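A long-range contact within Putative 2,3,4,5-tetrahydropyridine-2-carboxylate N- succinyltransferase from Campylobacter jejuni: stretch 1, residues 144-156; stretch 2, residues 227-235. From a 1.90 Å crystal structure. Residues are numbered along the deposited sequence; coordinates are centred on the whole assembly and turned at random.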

# COMPACT_ATOMS: atom_id res chain seq x y z
N LYS A 144 39.34 -28.67 -21.33
CA LYS A 144 37.95 -28.24 -21.32
C LYS A 144 37.82 -26.73 -20.98
O LYS A 144 37.15 -25.99 -21.68
N LEU A 145 38.53 -26.26 -19.96
CA LEU A 145 38.46 -24.84 -19.60
C LEU A 145 38.95 -23.97 -20.74
O LEU A 145 38.36 -22.94 -21.02
N TYR A 146 40.05 -24.38 -21.37
CA TYR A 146 40.56 -23.72 -22.56
C TYR A 146 39.59 -23.73 -23.70
O TYR A 146 39.46 -22.74 -24.40
N LEU A 147 38.89 -24.84 -23.92
CA LEU A 147 37.89 -24.89 -25.01
C LEU A 147 36.82 -23.81 -24.83
O LEU A 147 36.45 -23.12 -25.79
N LEU A 148 36.41 -23.60 -23.58
CA LEU A 148 35.44 -22.53 -23.20
C LEU A 148 36.06 -21.14 -23.34
O LEU A 148 35.52 -20.32 -24.06
N SER A 149 37.20 -20.89 -22.70
CA SER A 149 37.77 -19.53 -22.67
C SER A 149 38.32 -19.01 -24.02
O SER A 149 38.31 -17.80 -24.25
N THR A 150 38.74 -19.94 -24.89
CA THR A 150 39.16 -19.62 -26.26
C THR A 150 37.95 -19.54 -27.20
O THR A 150 38.11 -19.21 -28.35
N LYS A 151 36.76 -19.88 -26.71
CA LYS A 151 35.52 -19.87 -27.43
C LYS A 151 35.51 -20.85 -28.61
O LYS A 151 34.78 -20.65 -29.57
N LYS A 152 36.26 -21.95 -28.50
CA LYS A 152 36.19 -23.03 -29.53
C LYS A 152 34.85 -23.76 -29.43
O LYS A 152 34.38 -24.33 -30.40
N VAL A 153 34.29 -23.80 -28.22
CA VAL A 153 32.97 -24.37 -27.94
C VAL A 153 32.11 -23.34 -27.18
O VAL A 153 32.64 -22.47 -26.47
N PRO A 154 30.79 -23.40 -27.37
CA PRO A 154 29.90 -22.48 -26.62
C PRO A 154 29.78 -22.77 -25.15
O PRO A 154 29.98 -23.91 -24.69
N LEU A 155 29.48 -21.71 -24.41
CA LEU A 155 29.18 -21.81 -22.97
C LEU A 155 28.13 -22.90 -22.74
O LEU A 155 27.22 -23.09 -23.57
N ARG A 156 28.31 -23.64 -21.67
CA ARG A 156 27.45 -24.77 -21.25
C ARG A 156 27.48 -26.05 -22.10
O ARG A 156 26.85 -27.05 -21.72
N ARG A 227 37.51 -15.67 -13.81
CA ARG A 227 38.05 -16.99 -13.60
C ARG A 227 38.35 -17.70 -14.92
O ARG A 227 37.68 -17.48 -15.95
N MSE A 228 39.38 -18.54 -14.91
CA MSE A 228 39.61 -19.45 -16.04
C MSE A 228 38.37 -20.33 -16.32
O MSE A 228 37.72 -20.79 -15.39
N GLY A 229 38.03 -20.51 -17.60
CA GLY A 229 36.78 -21.08 -18.02
C GLY A 229 35.65 -20.10 -18.36
O GLY A 229 34.63 -20.52 -18.85
N ALA A 230 35.81 -18.81 -18.03
CA ALA A 230 34.92 -17.76 -18.46
C ALA A 230 35.03 -17.61 -19.99
O ALA A 230 36.08 -17.88 -20.59
N SER A 231 33.94 -17.16 -20.59
CA SER A 231 33.88 -16.92 -22.03
C SER A 231 33.38 -15.50 -22.29
O SER A 231 32.23 -15.17 -22.00
N LEU A 232 34.26 -14.65 -22.79
CA LEU A 232 33.95 -13.26 -23.07
C LEU A 232 33.96 -12.98 -24.57
O LEU A 232 35.00 -13.09 -25.21
N ALA A 233 32.81 -12.63 -25.13
CA ALA A 233 32.72 -12.26 -26.55
C ALA A 233 33.54 -11.02 -26.78
O ALA A 233 33.68 -10.17 -25.89
N ALA A 234 34.12 -10.94 -27.98
CA ALA A 234 34.94 -9.79 -28.41
C ALA A 234 34.18 -8.49 -28.16
O ALA A 234 32.99 -8.37 -28.46
N GLY A 235 34.87 -7.53 -27.55
CA GLY A 235 34.27 -6.26 -27.29
C GLY A 235 33.73 -6.14 -25.88
O GLY A 235 33.29 -5.07 -25.50

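The most distinctive feature of this contact is the hydroxyl of Ser149, which sits against the backbone of a type II beta turn running from Arg227 to Ala230 and bonds to it twice. Its chi1 is m, and the CA-to-CB bond points sideways, yet OG donates to Ala230 O at 2.6 Å and accepts a weak hydrogen bond from Gly229 N, with OG and N 2.9 Å apart. The Ser149 backbone adds a CA-H...O contact, its CA lying 3.1 Å from Ala230 O.

Gly229 packs directly against the helix, its CA 3.9 Å from Leu145 CD2. A CB here would fall 2.8 Å from that same Leu145 CD2 and would also jam against the preceding carbonyl oxygen, so both the packing and the positive phi call for glycine. Leu145 (m, t) and Leu148 (m, t) point toward the turn, and Leu148 CB comes within 3.7 Å of Gly229 O.

Met228, a selenomethionine with chi angles t, p, t, starts sideways but brings its end to the helix. Its CE lies over one face of the Tyr146 ring, 3.5 Å from the centroid, in a CH-pi contact; the CA-to-CB bond of Tyr146 itself points away. Nearer its root, Met228 CG packs 4.2 Å from Leu145 CB.

Beyond the helix, Lys151 has the positive phi of a Schellman motif. Its bent side chain (m, t, m, m) passes Ser231, with CG 3.4 Å from Ser231 OG, and NZ donates to Leu232 O at 2.9 Å. Ser231 (t) points toward stretch 1, where its CB meets Leu155 CD2 at 3.5 Å. Its OG donates to water 1, which in turn donates to Leu148 O and Val153 O. Water 2 similarly joins Ser149 O to Leu232 N, and also accepts from Lys151 NZ.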

# COMPACT_ATOMS: atom_id res chain seq x y z
CB LYS A 144 37.15 -29.10 -20.35
CG LYS A 144 36.94 -30.57 -20.87
CD LYS A 144 36.44 -31.53 -19.80
CE LYS A 144 36.06 -32.89 -20.37
NZ LYS A 144 34.81 -32.86 -21.14
CB LEU A 145 39.22 -24.57 -18.31
CG LEU A 145 38.61 -25.18 -17.03
CD1 LEU A 145 39.53 -24.96 -15.82
CD2 LEU A 145 37.14 -24.70 -16.74
CB TYR A 146 41.91 -24.32 -23.00
CG TYR A 146 43.18 -23.68 -22.46
CD1 TYR A 146 43.75 -24.07 -21.25
CD2 TYR A 146 43.82 -22.66 -23.16
CE1 TYR A 146 44.95 -23.51 -20.77
CE2 TYR A 146 45.00 -22.10 -22.70
CZ TYR A 146 45.58 -22.53 -21.51
OH TYR A 146 46.78 -21.96 -21.13
CB LEU A 147 37.25 -26.28 -25.12
CG LEU A 147 38.10 -27.37 -25.72
CD1 LEU A 147 37.43 -28.78 -25.51
CD2 LEU A 147 38.37 -27.07 -27.22
CB LEU A 148 34.89 -22.77 -21.80
CG LEU A 148 33.92 -23.95 -21.63
CD1 LEU A 148 33.88 -24.40 -20.16
CD2 LEU A 148 32.55 -23.59 -22.21
CB SER A 149 38.77 -19.39 -21.55
OG SER A 149 38.10 -19.53 -20.31
CB THR A 150 40.13 -20.70 -26.83
OG1 THR A 150 39.44 -21.96 -26.97
CG2 THR A 150 41.41 -20.87 -25.94
CB LYS A 151 35.14 -18.44 -27.87
CG LYS A 151 35.03 -17.47 -26.71
CD LYS A 151 34.44 -16.09 -27.09
CE LYS A 151 35.40 -15.22 -27.84
NZ LYS A 151 36.49 -14.71 -27.06
CB LYS A 152 37.33 -24.05 -29.36
CG LYS A 152 38.73 -23.51 -29.63
CD LYS A 152 39.12 -23.69 -31.05
CE LYS A 152 40.51 -23.20 -31.33
NZ LYS A 152 40.71 -23.31 -32.80
CB VAL A 153 33.04 -25.67 -27.10
CG1 VAL A 153 33.92 -26.76 -27.80
CG2 VAL A 153 33.51 -25.39 -25.64
CB PRO A 154 28.54 -22.65 -27.30
CG PRO A 154 28.79 -23.44 -28.53
CD PRO A 154 30.04 -24.21 -28.35
CB LEU A 155 28.67 -20.47 -22.47
CG LEU A 155 29.73 -19.40 -22.27
CD1 LEU A 155 29.13 -17.98 -22.12
CD2 LEU A 155 30.53 -19.81 -21.01
CB ARG A 156 26.00 -24.34 -21.12
CG ARG A 156 25.72 -23.14 -20.28
CD ARG A 156 24.20 -22.88 -20.41
NE ARG A 156 23.80 -21.67 -19.77
CZ ARG A 156 22.73 -20.98 -20.12
NH1 ARG A 156 21.94 -21.37 -21.12
NH2 ARG A 156 22.44 -19.89 -19.47
CB ARG A 227 37.08 -17.78 -12.75
CG ARG A 227 37.72 -18.75 -11.77
CD ARG A 227 36.60 -19.37 -10.98
NE ARG A 227 37.05 -20.06 -9.78
CZ ARG A 227 36.26 -20.73 -8.97
NH1 ARG A 227 34.99 -20.79 -9.24
NH2 ARG A 227 36.73 -21.33 -7.89
CB MSE A 228 40.88 -20.28 -15.79
CG MSE A 228 41.30 -21.18 -16.95
SE MSE A 228 41.49 -20.19 -18.61
CE MSE A 228 42.10 -21.73 -19.69
CB ALA A 230 35.22 -16.40 -17.72
CB SER A 231 32.97 -17.95 -22.67
OG SER A 231 32.90 -17.77 -24.06
CB LEU A 232 34.97 -12.37 -22.36
CG LEU A 232 35.22 -12.62 -20.86
CD1 LEU A 232 36.21 -11.53 -20.37
CD2 LEU A 232 33.89 -12.64 -20.02
CB ALA A 233 31.26 -12.06 -27.00
CB ALA A 234 35.36 -9.94 -29.93
O HOH W 1 32.83 -20.31 -24.84
O HOH W 2 36.84 -15.56 -23.94